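Local coordinates for putative hydantoin racemase (Klebsiella pneumoniae subsp. pneumoniae, PDB 3QVL), which interconverts the enantiomers of allantoin and probably racemises other 5-monosubstituted hydantoins as well, at residues S113-L118 / E160-R165; R168-D173 / R194-P199. All coordinates share one frame; numbering follows the deposited sequence.

Interaction 1 of 2, residues S113-L118 / E160-R165. With 5HY ([(4R)-2,5-dioxoimidazolidin-4-yl]acetic acid), chain C.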
ATOM      1  N   SER A 113       7.325 -10.116 -15.915  1.00 14.13           N
ATOM      2  CA  SER A 113       8.335  -9.097 -16.171  1.00 14.21           C
ATOM      3  C   SER A 113       7.968  -8.307 -17.420  1.00 14.17           C
ATOM      4  O   SER A 113       7.460  -8.869 -18.392  1.00 14.16           O
ATOM      5  CB  SER A 113       9.714  -9.733 -16.337  1.00 14.20           C
ATOM      6  OG  SER A 113      10.136 -10.347 -15.133  1.00 14.48           O
ATOM      7  N   ILE A 114       8.220  -7.001 -17.384  1.00 14.19           N
ATOM      8  CA  ILE A 114       7.965  -6.130 -18.532  1.00 14.26           C
ATOM      9  C   ILE A 114       9.262  -5.870 -19.296  1.00 14.39           C
ATOM     10  O   ILE A 114      10.299  -5.580 -18.698  1.00 14.33           O
ATOM     11  CB  ILE A 114       7.303  -4.787 -18.107  1.00 14.21           C
ATOM     12  CG1 ILE A 114       5.912  -5.039 -17.513  1.00 14.13           C
ATOM     13  CG2 ILE A 114       7.211  -3.815 -19.293  1.00 14.10           C
ATOM     14  CD1 ILE A 114       5.300  -3.837 -16.803  1.00 13.70           C
ATOM     15  N   VAL A 115       9.194  -6.001 -20.620  1.00 14.57           N
ATOM     16  CA  VAL A 115      10.310  -5.655 -21.495  1.00 14.81           C
ATOM     17  C   VAL A 115       9.849  -4.581 -22.481  1.00 14.99           C
ATOM     18  O   VAL A 115       9.086  -4.862 -23.409  1.00 14.98           O
ATOM     19  CB  VAL A 115      10.873  -6.890 -22.251  1.00 14.83           C
ATOM     20  CG1 VAL A 115      12.023  -6.484 -23.174  1.00 14.83           C
ATOM     21  CG2 VAL A 115      11.337  -7.963 -21.269  1.00 14.80           C
ATOM     22  N   THR A 116      10.301  -3.351 -22.253  1.00 15.25           N
ATOM     23  CA  THR A 116       9.964  -2.218 -23.118  1.00 15.52           C
ATOM     24  C   THR A 116      11.198  -1.745 -23.900  1.00 15.68           C
ATOM     25  O   THR A 116      12.246  -2.395 -23.855  1.00 15.67           O
ATOM     26  CB  THR A 116       9.280  -1.067 -22.320  1.00 15.51           C
ATOM     27  OG1 THR A 116       8.713  -0.117 -23.230  1.00 15.78           O
ATOM     28  CG2 THR A 116      10.264  -0.366 -21.381  1.00 15.51           C
ATOM     29  N   THR A 117      11.076  -0.628 -24.616  1.00 15.90           N
ATOM     30  CA  THR A 117      12.132  -0.191 -25.535  1.00 16.13           C
ATOM     31  C   THR A 117      13.095   0.845 -24.930  1.00 16.19           C
ATOM     32  O   THR A 117      14.287   0.568 -24.786  1.00 16.24           O
ATOM     33  CB  THR A 117      11.550   0.308 -26.883  1.00 16.12           C
ATOM     34  OG1 THR A 117      10.351  -0.416 -27.191  1.00 16.42           O
ATOM     35  CG2 THR A 117      12.552   0.102 -28.009  1.00 16.25           C
ATOM     36  N   LEU A 118      12.579   2.026 -24.584  1.00 16.33           N
ATOM     37  CA  LEU A 118      13.400   3.111 -24.028  1.00 16.47           C
ATOM     38  C   LEU A 118      13.338   3.182 -22.501  1.00 16.42           C
ATOM     39  O   LEU A 118      12.254   3.074 -21.925  1.00 16.48           O
ATOM     40  CB  LEU A 118      12.986   4.471 -24.607  1.00 16.56           C
ATOM     41  CG  LEU A 118      13.772   5.159 -25.731  1.00 16.89           C
ATOM     42  CD1 LEU A 118      13.336   6.611 -25.812  1.00 17.14           C
ATOM     43  CD2 LEU A 118      15.282   5.091 -25.542  1.00 16.79           C
ATOM     44  N   GLU A 160      16.110  -8.954 -31.593  1.00 21.92           N
ATOM     45  CA  GLU A 160      17.090  -9.830 -30.949  1.00 22.03           C
ATOM     46  C   GLU A 160      17.341  -9.418 -29.499  1.00 21.94           C
ATOM     47  O   GLU A 160      17.481 -10.274 -28.622  1.00 21.85           O
ATOM     48  CB  GLU A 160      18.402  -9.868 -31.749  1.00 22.13           C
ATOM     49  CG  GLU A 160      19.506 -10.767 -31.163  1.00 22.76           C
ATOM     50  CD  GLU A 160      19.081 -12.222 -30.972  1.00 23.55           C
ATOM     51  OE1 GLU A 160      18.304 -12.749 -31.798  1.00 24.08           O
ATOM     52  OE2 GLU A 160      19.538 -12.846 -29.992  1.00 24.21           O
ATOM     53  N   LYS A 161      17.385  -8.108 -29.256  1.00 21.88           N
ATOM     54  CA  LYS A 161      17.552  -7.567 -27.906  1.00 21.92           C
ATOM     55  C   LYS A 161      16.373  -7.902 -26.992  1.00 21.86           C
ATOM     56  O   LYS A 161      16.566  -8.161 -25.803  1.00 21.81           O
ATOM     57  CB  LYS A 161      17.781  -6.056 -27.951  1.00 21.96           C
ATOM     58  CG  LYS A 161      19.236  -5.656 -28.120  1.00 22.31           C
ATOM     59  CD  LYS A 161      19.382  -4.149 -28.224  1.00 23.00           C
ATOM     60  CE  LYS A 161      20.752  -3.685 -27.757  1.00 23.62           C
ATOM     61  NZ  LYS A 161      20.854  -3.681 -26.268  1.00 24.10           N
ATOM     62  N   VAL A 162      15.164  -7.893 -27.551  1.00 21.85           N
ATOM     63  CA  VAL A 162      13.959  -8.292 -26.815  1.00 21.88           C
ATOM     64  C   VAL A 162      14.062  -9.761 -26.398  1.00 22.00           C
ATOM     65  O   VAL A 162      13.846 -10.096 -25.231  1.00 21.95           O
ATOM     66  CB  VAL A 162      12.664  -8.042 -27.641  1.00 21.88           C
ATOM     67  CG1 VAL A 162      11.449  -8.688 -26.978  1.00 21.79           C
ATOM     68  CG2 VAL A 162      12.426  -6.552 -27.827  1.00 21.80           C
ATOM     69  N   ARG A 163      14.412 -10.617 -27.356  1.00 22.14           N
ATOM     70  CA  ARG A 163      14.581 -12.051 -27.119  1.00 22.38           C
ATOM     71  C   ARG A 163      15.594 -12.327 -26.005  1.00 22.38           C
ATOM     72  O   ARG A 163      15.301 -13.073 -25.069  1.00 22.30           O
ATOM     73  CB  ARG A 163      14.997 -12.754 -28.417  1.00 22.46           C
ATOM     74  CG  ARG A 163      15.149 -14.263 -28.305  1.00 23.13           C
ATOM     75  CD  ARG A 163      15.767 -14.840 -29.568  1.00 24.33           C
ATOM     76  NE  ARG A 163      16.316 -16.176 -29.346  1.00 25.65           N
ATOM     77  CZ  ARG A 163      17.567 -16.428 -28.964  1.00 26.11           C
ATOM     78  NH1 ARG A 163      18.423 -15.434 -28.754  1.00 26.62           N
ATOM     79  NH2 ARG A 163      17.964 -17.681 -28.789  1.00 26.57           N
ATOM     80  N   GLU A 164      16.772 -11.711 -26.110  1.00 22.46           N
ATOM     81  CA  GLU A 164      17.845 -11.877 -25.124  1.00 22.60           C
ATOM     82  C   GLU A 164      17.441 -11.378 -23.739  1.00 22.51           C
ATOM     83  O   GLU A 164      17.767 -12.004 -22.727  1.00 22.49           O
ATOM     84  CB  GLU A 164      19.118 -11.164 -25.588  1.00 22.72           C
ATOM     85  CG  GLU A 164      19.827 -11.838 -26.759  1.00 23.47           C
ATOM     86  CD  GLU A 164      21.010 -11.036 -27.285  1.00 24.48           C
ATOM     87  OE1 GLU A 164      21.422 -10.054 -26.629  1.00 25.30           O
ATOM     88  OE2 GLU A 164      21.532 -11.393 -28.362  1.00 25.19           O
ATOM     89  N   ARG A 165      16.733 -10.251 -23.703  1.00 22.39           N
ATOM     90  CA  ARG A 165      16.237  -9.685 -22.451  1.00 22.36           C
ATOM     91  C   ARG A 165      15.136 -10.525 -21.807  1.00 22.19           C
ATOM     92  O   ARG A 165      15.044 -10.589 -20.580  1.00 22.15           O
ATOM     93  CB  ARG A 165      15.777  -8.241 -22.652  1.00 22.44           C
ATOM     94  CG  ARG A 165      16.574  -7.245 -21.835  1.00 22.98           C
ATOM     95  CD  ARG A 165      15.871  -7.000 -20.519  1.00 23.62           C
ATOM     96  NE  ARG A 165      16.781  -6.794 -19.394  1.00 24.16           N
ATOM     97  CZ  ARG A 165      16.972  -7.675 -18.415  1.00 24.26           C
ATOM     98  NH1 ARG A 165      16.328  -8.836 -18.414  1.00 24.12           N
ATOM     99  NH2 ARG A 165      17.810  -7.394 -17.428  1.00 24.58           N
TER
HETATM  100  C   5HY C   1       4.349   2.157 -27.674  1.00 19.01           C
HETATM  101  N   5HY C   1       5.519   4.126 -27.457  1.00 19.03           N
HETATM  102  O   5HY C   1       3.799   1.077 -27.466  1.00 18.88           O
HETATM  103  CA  5HY C   1       5.070   3.000 -26.630  1.00 19.06           C
HETATM  104  CB  5HY C   1       6.248   2.253 -25.966  1.00 19.13           C
HETATM  105  CG  5HY C   1       7.226   1.543 -26.916  1.00 19.38           C
HETATM  106  OAB 5HY C   1       5.253   4.725 -29.620  1.00 18.91           O
HETATM  107  NAF 5HY C   1       4.381   2.788 -28.846  1.00 18.97           N
HETATM  108  CAI 5HY C   1       5.058   3.934 -28.698  1.00 19.04           C
HETATM  109  OD1 5HY C   1       8.287   1.129 -26.403  1.00 19.89           O
HETATM  110  OD2 5HY C   1       6.907   1.408 -28.117  1.00 19.85           O
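A helix packed on the face of a parallel beta-sheet brings V115, on strand 112-116, against V162 and R165, which lie one turn apart on helix 157-172. The contact is apolar and goes through one methyl group: V115 CG1 lies 4.2 Å from R165 CB and 4.4 Å from V162 CG1. That methyl is anti to the backbone N (chi1 179°), which leans it to the helix side, while V115 CG2 stands anti to the carbonyl carbon, beside the backbone N. Of R165, it is the base of the side chain that packs; the chain bends at chi2 and chi3 and carries the guanidinium off the valine. The closest CA pair, V115 and V162, is 7.0 Å apart. Helix 157-172 belongs to a beta-alpha-beta crossover: it joins strands 138-143 and 177-180, which flank strand 112-116 in the sheet, so it passes over the strand between them. Within the helix, R163 NH1 forms a salt bridge to E160 OE2 at 3.1 Å, although the hydrogen bond in it is weak (122°). The strand's C-terminal end runs into the ligand pocket, at T116 and the loop residue T117. T117 OG1 donates to the carboxylate oxygen OD1 of 5HY at 2.7 Å, and T116 OG1, whose CB points away from the helix, is hydrogen-bonded to G181 O. S182 and G183 also bind the ligand.

Interaction 2 of 2, residues R168-D173 / R194-P199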
ATOM      1  N   ARG A 168      16.929 -13.540 -20.197  1.00 22.26           N
ATOM      2  CA  ARG A 168      17.583 -13.095 -18.970  1.00 22.44           C
ATOM      3  C   ARG A 168      16.578 -12.804 -17.854  1.00 22.35           C
ATOM      4  O   ARG A 168      16.851 -13.079 -16.683  1.00 22.28           O
ATOM      5  CB  ARG A 168      18.470 -11.874 -19.238  1.00 22.55           C
ATOM      6  CG  ARG A 168      19.481 -11.605 -18.138  1.00 23.27           C
ATOM      7  CD  ARG A 168      20.740 -10.939 -18.667  1.00 24.54           C
ATOM      8  NE  ARG A 168      20.615  -9.486 -18.770  1.00 25.56           N
ATOM      9  CZ  ARG A 168      20.848  -8.634 -17.775  1.00 26.02           C
ATOM     10  NH1 ARG A 168      21.210  -9.076 -16.575  1.00 26.34           N
ATOM     11  NH2 ARG A 168      20.716  -7.330 -17.977  1.00 26.32           N
ATOM     12  N   ALA A 169      15.421 -12.258 -18.226  1.00 22.29           N
ATOM     13  CA  ALA A 169      14.343 -11.975 -17.276  1.00 22.28           C
ATOM     14  C   ALA A 169      13.805 -13.251 -16.631  1.00 22.26           C
ATOM     15  O   ALA A 169      13.597 -13.299 -15.418  1.00 22.23           O
ATOM     16  CB  ALA A 169      13.218 -11.207 -17.960  1.00 22.28           C
ATOM     17  N   LEU A 170      13.595 -14.283 -17.445  1.00 22.25           N
ATOM     18  CA  LEU A 170      13.071 -15.565 -16.967  1.00 22.29           C
ATOM     19  C   LEU A 170      14.060 -16.313 -16.073  1.00 22.24           C
ATOM     20  O   LEU A 170      13.661 -17.148 -15.260  1.00 22.28           O
ATOM     21  CB  LEU A 170      12.652 -16.451 -18.145  1.00 22.33           C
ATOM     22  CG  LEU A 170      11.494 -15.971 -19.026  1.00 22.45           C
ATOM     23  CD1 LEU A 170      11.473 -16.751 -20.332  1.00 22.59           C
ATOM     24  CD2 LEU A 170      10.150 -16.068 -18.304  1.00 22.63           C
ATOM     25  N   LYS A 171      15.345 -16.007 -16.231  1.00 22.15           N
ATOM     26  CA  LYS A 171      16.397 -16.617 -15.424  1.00 22.07           C
ATOM     27  C   LYS A 171      16.592 -15.888 -14.090  1.00 21.93           C
ATOM     28  O   LYS A 171      16.872 -16.519 -13.069  1.00 21.97           O
ATOM     29  CB  LYS A 171      17.714 -16.652 -16.209  1.00 22.08           C
ATOM     30  CG  LYS A 171      18.790 -17.553 -15.611  1.00 22.26           C
ATOM     31  N   GLU A 172      16.427 -14.566 -14.106  1.00 21.71           N
ATOM     32  CA  GLU A 172      16.804 -13.720 -12.968  1.00 21.50           C
ATOM     33  C   GLU A 172      15.646 -13.189 -12.119  1.00 21.16           C
ATOM     34  O   GLU A 172      15.764 -13.107 -10.895  1.00 21.14           O
ATOM     35  CB  GLU A 172      17.652 -12.535 -13.445  1.00 21.63           C
ATOM     36  CG  GLU A 172      19.011 -12.909 -14.023  1.00 22.23           C
ATOM     37  CD  GLU A 172      19.759 -11.717 -14.601  1.00 23.05           C
ATOM     38  OE1 GLU A 172      19.213 -10.591 -14.593  1.00 23.30           O
ATOM     39  OE2 GLU A 172      20.899 -11.909 -15.071  1.00 23.77           O
ATOM     40  N   ASP A 173      14.540 -12.826 -12.765  1.00 20.71           N
ATOM     41  CA  ASP A 173      13.483 -12.041 -12.113  1.00 20.31           C
ATOM     42  C   ASP A 173      12.592 -12.801 -11.131  1.00 20.08           C
ATOM     43  O   ASP A 173      12.025 -12.200 -10.217  1.00 20.03           O
ATOM     44  CB  ASP A 173      12.604 -11.348 -13.158  1.00 20.25           C
ATOM     45  CG  ASP A 173      13.379 -10.375 -14.031  1.00 20.13           C
ATOM     46  OD1 ASP A 173      14.581 -10.143 -13.779  1.00 20.09           O
ATOM     47  OD2 ASP A 173      12.773  -9.836 -14.978  1.00 19.69           O
ATOM     48  N   ARG A 194       6.455 -19.691 -28.126  1.00 21.11           N
ATOM     49  CA  ARG A 194       6.821 -21.027 -28.593  1.00 21.31           C
ATOM     50  C   ARG A 194       8.283 -21.361 -28.291  1.00 21.42           C
ATOM     51  O   ARG A 194       8.605 -22.496 -27.933  1.00 21.54           O
ATOM     52  CB  ARG A 194       6.547 -21.163 -30.093  1.00 21.32           C
ATOM     53  N   GLU A 195       9.152 -20.362 -28.427  1.00 21.52           N
ATOM     54  CA  GLU A 195      10.592 -20.537 -28.238  1.00 21.59           C
ATOM     55  C   GLU A 195      10.984 -20.678 -26.765  1.00 21.38           C
ATOM     56  O   GLU A 195      11.798 -21.536 -26.415  1.00 21.42           O
ATOM     57  CB  GLU A 195      11.349 -19.368 -28.875  1.00 21.77           C
ATOM     58  CG  GLU A 195      12.855 -19.560 -28.986  1.00 22.61           C
ATOM     59  CD  GLU A 195      13.581 -18.283 -29.368  1.00 23.59           C
ATOM     60  OE1 GLU A 195      13.099 -17.557 -30.265  1.00 24.14           O
ATOM     61  OE2 GLU A 195      14.639 -18.007 -28.767  1.00 24.40           O
ATOM     62  N   LEU A 196      10.400 -19.839 -25.911  1.00 21.05           N
ATOM     63  CA  LEU A 196      10.780 -19.787 -24.496  1.00 20.76           C
ATOM     64  C   LEU A 196       9.909 -20.663 -23.592  1.00 20.46           C
ATOM     65  O   LEU A 196      10.208 -20.820 -22.404  1.00 20.47           O
ATOM     66  CB  LEU A 196      10.789 -18.337 -23.989  1.00 20.80           C
ATOM     67  CG  LEU A 196      11.587 -17.298 -24.786  1.00 20.98           C
ATOM     68  CD1 LEU A 196      11.447 -15.926 -24.152  1.00 21.20           C
ATOM     69  CD2 LEU A 196      13.053 -17.683 -24.924  1.00 21.13           C
ATOM     70  N   ARG A 197       8.844 -21.227 -24.163  1.00 20.09           N
ATOM     71  CA  ARG A 197       7.910 -22.118 -23.454  1.00 19.69           C
ATOM     72  C   ARG A 197       7.215 -21.461 -22.252  1.00 19.39           C
ATOM     73  O   ARG A 197       6.866 -22.133 -21.277  1.00 19.40           O
ATOM     74  CB  ARG A 197       8.597 -23.433 -23.051  1.00 19.73           C
ATOM     75  N   VAL A 198       7.025 -20.146 -22.336  1.00 18.94           N
ATOM     76  CA  VAL A 198       6.284 -19.374 -21.335  1.00 18.49           C
ATOM     77  C   VAL A 198       5.374 -18.372 -22.054  1.00 18.14           C
ATOM     78  O   VAL A 198       5.615 -18.059 -23.223  1.00 18.09           O
ATOM     79  CB  VAL A 198       7.223 -18.603 -20.355  1.00 18.52           C
ATOM     80  CG1 VAL A 198       8.118 -19.559 -19.578  1.00 18.53           C
ATOM     81  CG2 VAL A 198       8.054 -17.553 -21.090  1.00 18.46           C
ATOM     82  N   PRO A 199       4.322 -17.877 -21.372  1.00 17.80           N
ATOM     83  CA  PRO A 199       3.498 -16.840 -21.990  1.00 17.52           C
ATOM     84  C   PRO A 199       4.275 -15.543 -22.209  1.00 17.26           C
ATOM     85  O   PRO A 199       4.734 -14.917 -21.249  1.00 17.20           O
ATOM     86  CB  PRO A 199       2.372 -16.625 -20.970  1.00 17.55           C
ATOM     87  CG  PRO A 199       2.336 -17.870 -20.169  1.00 17.67           C
ATOM     88  CD  PRO A 199       3.751 -18.335 -20.093  1.00 17.77           C
TER
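L196, the last residue of helix 189-196, meets L170 of helix 157-172 with two of its atoms: L196 CD1 is 3.9 Å from L170 CD1, and L196 CB lies 4.0 Å from that same methyl. The two leucine side chains pass each other at a slant, and L196 also packs on C166 and I167, one turn earlier on the same helix. R197 then takes positive phi (60°), the first residue past the helix to leave helical angles, and the chain turns into an extended V198. V198 comes end-on to L170: V198 CG2 is 3.6 Å from L170 CD1 and 3.8 Å from L170 CD2, so both leucine methyls touch one valine methyl. A chi1 of -61° sets CG2 between the backbone N and the carbonyl carbon, on the side facing L170. P199 follows, with a backbone hydrogen bond to I178 that leads into strand 200-201. On the solvent side of helix 157-172, R168 NH1 donates to the syn lone pair of E172 OE2 (3.2 Å, 149°), the acceptor tilted a little from the guanidinium plane. The surroundings extend further: H224 of the second subunit hydrogen-bonds L170 O through NE2 and packs on V198. This is the packing of successive crossover helices in an alpha/beta fold, the second helix turning into the next parallel strand.

Overall arrangement
From the N terminus, strand 112-116 comes first, and interaction 1 closes a 41-residue excursion through helix 122-132 and strand 138-143 when the chain reaches helix 157-172. The later part of that same helix opens interaction 2, which closes at the C-terminal end of helix 189-196, after strand 177-180. The two are therefore in series, neither nested nor crossing, with centres 11 Å apart. They also touch directly: R163 NE and E195 OE2 form a salt bridge at 2.6 Å, and S113 OG probably hydrogen-bonds D173 OD2 at 2.7 Å. Helix 157-172 is thus tied to strand 112-116, an inner strand of its four-stranded sheet, by interaction 1 and to helix 189-196 by interaction 2.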